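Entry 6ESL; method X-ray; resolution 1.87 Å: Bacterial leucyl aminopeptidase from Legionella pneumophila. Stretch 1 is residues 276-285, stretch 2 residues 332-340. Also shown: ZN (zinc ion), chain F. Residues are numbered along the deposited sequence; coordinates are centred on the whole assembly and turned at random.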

# COMPACT_ATOMS: atom_id res chain seq x y z
N PRO B 276 -0.83 -23.59 9.28
CA PRO B 276 -1.24 -22.40 8.55
C PRO B 276 -0.72 -21.15 9.26
O PRO B 276 -0.42 -21.17 10.46
CB PRO B 276 -2.78 -22.47 8.58
CG PRO B 276 -3.08 -23.26 9.83
CD PRO B 276 -1.88 -24.09 10.20
N VAL B 277 -0.63 -20.08 8.48
CA VAL B 277 -0.07 -18.78 8.95
C VAL B 277 -0.95 -17.69 8.44
O VAL B 277 -1.22 -17.58 7.22
CB VAL B 277 1.36 -18.54 8.48
CG1 VAL B 277 1.87 -17.16 8.89
CG2 VAL B 277 2.27 -19.61 9.03
N LYS B 278 -1.40 -16.88 9.38
CA LYS B 278 -2.23 -15.73 9.10
C LYS B 278 -1.42 -14.50 8.68
O LYS B 278 -1.78 -13.81 7.74
CB LYS B 278 -3.06 -15.35 10.35
CG LYS B 278 -3.84 -14.07 10.09
CD LYS B 278 -5.11 -13.83 10.87
CE LYS B 278 -5.92 -12.86 10.01
NZ LYS B 278 -7.04 -12.21 10.71
N ALA B 279 -0.35 -14.19 9.44
CA ALA B 279 0.42 -12.97 9.18
C ALA B 279 1.86 -13.07 9.72
O ALA B 279 2.10 -13.64 10.81
CB ALA B 279 -0.28 -11.75 9.75
N VAL B 280 2.77 -12.45 8.95
CA VAL B 280 4.20 -12.47 9.24
C VAL B 280 4.77 -11.03 9.28
O VAL B 280 4.43 -10.20 8.41
CB VAL B 280 4.91 -13.27 8.13
CG1 VAL B 280 6.36 -13.36 8.41
CG2 VAL B 280 4.30 -14.65 8.07
N VAL B 281 5.64 -10.74 10.25
CA VAL B 281 6.43 -9.53 10.19
C VAL B 281 7.92 -9.94 10.24
O VAL B 281 8.30 -10.98 10.88
CB VAL B 281 6.05 -8.51 11.31
CG1 VAL B 281 6.23 -9.09 12.69
CG2 VAL B 281 6.79 -7.19 11.21
N GLN B 282 8.73 -9.15 9.56
CA GLN B 282 10.16 -9.31 9.55
C GLN B 282 10.85 -8.08 10.15
O GLN B 282 10.59 -6.93 9.74
CB GLN B 282 10.63 -9.56 8.12
CG GLN B 282 12.14 -9.57 7.85
CD GLN B 282 12.85 -10.76 8.44
OE1 GLN B 282 12.22 -11.63 9.07
NE2 GLN B 282 14.16 -10.85 8.16
N PHE B 283 11.76 -8.36 11.07
CA PHE B 283 12.66 -7.32 11.65
C PHE B 283 14.09 -7.52 11.19
O PHE B 283 14.81 -8.47 11.67
CB PHE B 283 12.53 -7.31 13.17
CG PHE B 283 11.20 -6.88 13.64
CD1 PHE B 283 10.92 -5.51 13.84
CD2 PHE B 283 10.21 -7.77 13.87
CE1 PHE B 283 9.65 -5.09 14.24
CE2 PHE B 283 8.98 -7.37 14.31
CZ PHE B 283 8.69 -6.01 14.42
N ASP B 284 14.43 -6.70 10.20
CA ASP B 284 15.76 -6.66 9.64
C ASP B 284 16.23 -5.22 9.72
O ASP B 284 15.82 -4.36 8.94
CB ASP B 284 15.74 -7.12 8.18
CG ASP B 284 17.12 -7.10 7.55
OD1 ASP B 284 18.09 -6.73 8.25
OD2 ASP B 284 17.24 -7.46 6.36
N MET B 285 17.09 -4.98 10.69
CA MET B 285 17.75 -3.70 10.93
C MET B 285 16.75 -2.79 11.66
O MET B 285 15.78 -2.21 11.10
CB MET B 285 18.41 -3.05 9.72
CG MET B 285 19.30 -3.99 8.97
SD MET B 285 20.17 -3.32 7.57
CE MET B 285 18.85 -2.64 6.57
ZN ZN F . 19.59 -8.15 7.07
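Stretch 2 (332-340) GCSDHASWN

Stretch 2 approaches stretch 1 as a loop that runs into a helix, and it lies along the strand in the reverse sense. The nearest CA atoms pair Gln 282 with His 336, at 5.6 Å between their CA atoms, and Asp 284 with Ser 334, at 7.1 Å between theirs; farther back, Val 280 and Val 277 meet the side chain of Trp 339. As stretch 1 advances toward Asp 284, its partners therefore come from progressively earlier positions in stretch 2. The two segments belong to one chain but are distant in sequence, and together they bury 365 Å² of surface.

Stretch 1 is extended through Val 280, Val 281 and Gln 282, after the chain turns a corner at Lys 278. Side chains alternate along this extended segment: the CA-to-CB bonds of Val 280, Gln 282 and Asp 284 point toward stretch 2, whereas those of Val 281 and Phe 283 point away. In stretch 2, Gly 332 has a positive phi (67°), a conformation that favours glycine, and Ser 334 is extended (-154/-175). Helical phi and psi angles follow from Asp 335 onward. Backbone hydrogen bonds run from Ala 337 N to Ser 334 O (3.0 Å) and from Asn 340 N to His 336 O (3.0 Å), with a weak one from Ser 338 N to Asp 335 O (3.1 Å).

Polar contacts gather where the loop enters the helix. The side chain of Gln 282, with chi1 t and chi2 p, places its amide nitrogen between two acceptors: NE2 donates a hydrogen bond to Ser 334 OG at 2.9 Å, with an angle of 145°, and a weak one to Asp 335 OD2 at 3.0 Å, where the angle falls to 129°. Ser 334 OG in turn donates to Asp 284 OD2 at 2.9 Å. The serine hydroxyl thus accepts from the side chain of Gln 282 and donates to that of Asp 284, so that Ser 334, from stretch 2, bridges two side chains of stretch 1.

This chain of hydrogen bonds ends at the metal site. Asp 284 binds the zinc ion through both carboxylate oxygens, OD1 at 2.4 Å and OD2 at 2.5 Å from ZN, so OD2 serves the metal and the serine together. A water lies 2.2 Å from ZN through its oxygen, and two further ligand atoms come from elsewhere in the structure.

Carbon contacts take over farther along stretch 2. Gln 282 CB rests 3.8 Å from His 336 CB, and Gln 282 CG lies at the edge of the imidazole, near its plane. One turn on, the indole of Trp 339 offers a face to Val 280: CG1 of this valine is 3.5 Å from Trp 339 CD1 and sits over the five-membered ring, 3.8 Å from its centroid and 23° off the normal, a CH-pi contact. Val 277 extends the apolar contact to the six-membered ring, its CG2 lying 3.9 Å from Trp 339 CZ3.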

# COMPACT_ATOMS: atom_id res chain seq x y z
N GLY B 332 14.53 -9.99 -3.18
CA GLY B 332 15.34 -10.73 -2.25
C GLY B 332 15.83 -9.91 -1.08
O GLY B 332 16.91 -10.08 -0.60
N CYS B 333 15.02 -8.95 -0.65
CA CYS B 333 15.48 -7.96 0.31
C CYS B 333 15.77 -8.60 1.66
O CYS B 333 16.89 -8.53 2.17
CB CYS B 333 14.43 -6.85 0.47
SG CYS B 333 14.90 -5.54 1.64
N SER B 334 14.75 -9.23 2.22
CA SER B 334 14.85 -9.96 3.47
C SER B 334 13.81 -11.05 3.55
O SER B 334 13.08 -11.30 2.62
CB SER B 334 14.70 -9.01 4.65
OG SER B 334 15.27 -9.52 5.82
N ASP B 335 13.75 -11.69 4.71
CA ASP B 335 13.01 -12.95 4.86
C ASP B 335 11.49 -12.87 4.68
O ASP B 335 10.86 -13.86 4.35
CB ASP B 335 13.39 -13.67 6.20
CG ASP B 335 14.82 -13.94 6.28
OD1 ASP B 335 15.28 -14.76 5.45
OD2 ASP B 335 15.46 -13.37 7.25
N HIS B 336 10.90 -11.68 4.80
CA HIS B 336 9.49 -11.54 4.50
C HIS B 336 9.18 -11.98 3.09
O HIS B 336 8.06 -12.48 2.84
CB HIS B 336 9.05 -10.09 4.68
CG HIS B 336 9.85 -9.13 3.85
ND1 HIS B 336 11.18 -8.82 4.16
CD2 HIS B 336 9.53 -8.44 2.71
CE1 HIS B 336 11.62 -7.99 3.19
NE2 HIS B 336 10.63 -7.75 2.31
N ALA B 337 10.14 -11.89 2.18
CA ALA B 337 9.90 -12.23 0.79
C ALA B 337 9.57 -13.68 0.59
O ALA B 337 8.82 -14.05 -0.32
CB ALA B 337 11.08 -11.80 -0.11
N SER B 338 10.23 -14.54 1.38
CA SER B 338 9.95 -15.94 1.39
C SER B 338 8.49 -16.31 1.66
O SER B 338 7.95 -17.21 0.96
CB SER B 338 10.93 -16.68 2.31
OG SER B 338 12.29 -16.38 1.92
N TRP B 339 7.86 -15.58 2.58
CA TRP B 339 6.45 -15.73 2.90
C TRP B 339 5.56 -15.13 1.82
O TRP B 339 4.59 -15.79 1.32
CB TRP B 339 6.15 -15.13 4.27
CG TRP B 339 6.82 -15.76 5.39
CD1 TRP B 339 7.97 -15.31 6.02
CD2 TRP B 339 6.47 -17.01 6.07
NE1 TRP B 339 8.33 -16.17 7.00
CE2 TRP B 339 7.42 -17.21 7.08
CE3 TRP B 339 5.44 -17.91 5.97
CZ2 TRP B 339 7.37 -18.28 7.91
CZ3 TRP B 339 5.39 -19.01 6.85
CH2 TRP B 339 6.34 -19.17 7.79
N ASN B 340 5.96 -13.96 1.37
CA ASN B 340 5.19 -13.24 0.36
C ASN B 340 5.05 -14.06 -0.95
O ASN B 340 4.00 -13.98 -1.66
CB ASN B 340 5.81 -11.91 0.05
CG ASN B 340 5.04 -11.11 -1.00
OD1 ASN B 340 5.54 -10.94 -2.09
ND2 ASN B 340 3.90 -10.50 -0.60
O HOH W 1 19.49 -6.28 5.94